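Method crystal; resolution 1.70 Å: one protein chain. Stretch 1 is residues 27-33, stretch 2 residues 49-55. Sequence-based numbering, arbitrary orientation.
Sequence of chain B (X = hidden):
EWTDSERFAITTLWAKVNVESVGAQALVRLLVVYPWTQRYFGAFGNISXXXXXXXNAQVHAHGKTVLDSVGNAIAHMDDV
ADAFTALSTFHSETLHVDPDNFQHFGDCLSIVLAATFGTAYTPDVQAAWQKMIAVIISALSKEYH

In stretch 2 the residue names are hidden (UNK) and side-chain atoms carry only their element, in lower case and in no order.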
# COMPACT_ATOMS: atom_id res chain seq x y z
N LEU B 27 -19.68 -5.49 3.97
CA LEU B 27 -19.33 -4.49 5.00
C LEU B 27 -19.00 -5.16 6.35
O LEU B 27 -18.16 -4.65 7.09
CB LEU B 27 -20.50 -3.53 5.18
CG LEU B 27 -20.21 -2.36 6.10
CD1 LEU B 27 -19.01 -1.59 5.71
CD2 LEU B 27 -21.43 -1.41 6.13
N VAL B 28 -19.68 -6.27 6.69
CA VAL B 28 -19.35 -7.02 7.87
C VAL B 28 -17.88 -7.42 7.86
O VAL B 28 -17.16 -7.25 8.86
CB VAL B 28 -20.24 -8.25 8.08
CG1 VAL B 28 -19.74 -9.10 9.20
CG2 VAL B 28 -21.65 -7.77 8.38
N ARG B 29 -17.48 -8.00 6.74
CA ARG B 29 -16.10 -8.38 6.58
C ARG B 29 -15.17 -7.23 6.68
O ARG B 29 -14.14 -7.38 7.34
CB ARG B 29 -15.86 -9.23 5.32
CG ARG B 29 -16.51 -10.64 5.41
CD ARG B 29 -16.40 -11.36 4.08
NE ARG B 29 -17.20 -12.58 4.16
CZ ARG B 29 -16.73 -13.73 4.64
NH1 ARG B 29 -15.45 -13.88 4.99
NH2 ARG B 29 -17.55 -14.75 4.74
N LEU B 30 -15.50 -6.06 6.09
CA LEU B 30 -14.66 -4.94 6.20
C LEU B 30 -14.42 -4.60 7.69
O LEU B 30 -13.31 -4.38 8.17
CB LEU B 30 -15.20 -3.71 5.47
CG LEU B 30 -14.35 -2.48 5.61
CD1 LEU B 30 -13.10 -2.58 4.80
CD2 LEU B 30 -15.14 -1.25 5.28
N LEU B 31 -15.52 -4.53 8.42
CA LEU B 31 -15.46 -4.08 9.84
C LEU B 31 -14.81 -5.11 10.79
O LEU B 31 -14.16 -4.70 11.81
CB LEU B 31 -16.87 -3.73 10.30
CG LEU B 31 -17.52 -2.55 9.59
CD1 LEU B 31 -18.98 -2.48 10.06
CD2 LEU B 31 -16.79 -1.27 9.94
N VAL B 32 -14.93 -6.40 10.46
CA VAL B 32 -14.30 -7.44 11.26
C VAL B 32 -12.81 -7.57 10.86
O VAL B 32 -11.93 -7.67 11.80
CB VAL B 32 -15.03 -8.80 11.13
CG1 VAL B 32 -14.18 -9.93 11.75
CG2 VAL B 32 -16.42 -8.68 11.75
N VAL B 33 -12.49 -7.64 9.58
CA VAL B 33 -11.16 -7.96 9.18
C VAL B 33 -10.22 -6.75 9.33
O VAL B 33 -9.02 -6.90 9.56
CB VAL B 33 -11.15 -8.52 7.73
CG1 VAL B 33 -9.77 -8.74 7.14
CG2 VAL B 33 -11.99 -9.80 7.63
N UNK B 49 -17.30 -5.90 17.96
CA UNK B 49 -16.99 -7.30 17.90
C UNK B 49 -17.80 -7.98 16.83
O UNK B 49 -18.82 -7.42 16.39
c UNK B 49 -17.22 -8.00 19.25
c UNK B 49 -18.66 -7.97 19.71
o UNK B 49 -18.94 -7.07 20.53
o UNK B 49 -19.46 -8.84 19.29
N UNK B 50 -17.32 -9.13 16.36
CA UNK B 50 -17.92 -9.81 15.20
C UNK B 50 -19.41 -10.09 15.27
O UNK B 50 -20.17 -9.96 14.28
c UNK B 50 -17.14 -11.12 14.90
N UNK B 51 -19.85 -10.54 16.44
CA UNK B 51 -21.23 -10.92 16.57
C UNK B 51 -22.12 -9.65 16.51
O UNK B 51 -23.19 -9.65 15.79
c UNK B 51 -21.43 -11.66 17.91
N UNK B 52 -21.65 -8.62 17.19
CA UNK B 52 -22.39 -7.31 17.20
C UNK B 52 -22.47 -6.69 15.80
O UNK B 52 -23.50 -6.19 15.37
c UNK B 52 -21.72 -6.37 18.15
N UNK B 53 -21.36 -6.76 15.07
CA UNK B 53 -21.30 -6.26 13.70
C UNK B 53 -22.26 -7.02 12.82
O UNK B 53 -23.11 -6.43 12.09
c UNK B 53 -19.86 -6.13 11.67
c UNK B 53 -19.86 -6.35 13.16
c UNK B 53 -17.44 -5.61 13.72
c UNK B 53 -18.92 -5.33 13.87
N UNK B 54 -22.17 -8.36 12.86
CA UNK B 54 -22.97 -9.19 11.96
C UNK B 54 -24.43 -9.07 12.18
O UNK B 54 -25.20 -9.19 11.27
c UNK B 54 -22.53 -10.66 12.10
N UNK B 55 -24.84 -8.79 13.40
CA UNK B 55 -26.28 -8.62 13.62
C UNK B 55 -26.80 -7.23 13.60
O UNK B 55 -27.99 -7.00 13.84

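Position 49 carries four side-chain atoms: two carbons, the second bearing two oxygens. This is a short carboxylate. Its CA-to-CB bond points away from stretch 1, and it touches nothing there. The residue is aspartate, D49. It sits at the N-cap, right before the helix. Its OD1 accepts a hydrogen bond from the backbone N of position 52 at 3.0 Å, so the carboxylate caps a free amide of the first turn.

Position 50 has a single side-chain carbon. That methyl lies 4.0 Å from CG2 of V32, and the CA of position 50 is 3.9 Å from the same V32 CG2. The residue is alanine, A50. The backbones are close here: the CA atoms of V32 and A50 are 5.9 Å apart.

Position 51 also has one side-chain carbon. It points away from stretch 1 and makes no contact with it. The residue is alanine, A51, and it is exposed.

Position 52 again shows one carbon and no other side-chain atom. It is out of reach of stretch 1. The residue is alanine, A52. Its backbone N is the donor to D49 OD1.

Position 53 has four carbons and no heteroatom. The chain forks at the first carbon, and one arm is two carbons long. The CA-to-CB bond points toward stretch 1, and the side chain meets V28, L31 and V32. The residue is isoleucine, I53, with chi1 m and chi2 t. Its CG2 is 3.9 Å from V28 CG1. Its CD1 is 3.8 Å from V32 CG2 and 3.9 Å from L31 CB.

Position 54 returns to one carbon. That carbon is 4.3 Å from V28 CG1, and the CA of position 54 is 4.1 Å from V28 CG2. The residue is alanine, A54. Its CA is 5.9 Å from that of V28.

Position 55 has no side-chain atoms. The residue is glycine, G55. It makes no contact with stretch 1, although there is room for a CB. It touches a crystal neighbour.

The two helices run nearly antiparallel, at 158°, and their axes approach to 9.4 Å. V28 therefore pairs with A54, and V32 with A50, one helical turn along each partner. I53 packs against V28, L31 and V32, and has more of its area covered by the other stretch than any other residue here. At A50 and A54 the valine methyls lie against the CA atoms as well as the alanine CB atoms. No hydrogen bond crosses between the stretches; the side-chain contacts are apolar packing, and 256 Å² is buried in total.

Stretch 2, residues 49-55: DAAAIAG
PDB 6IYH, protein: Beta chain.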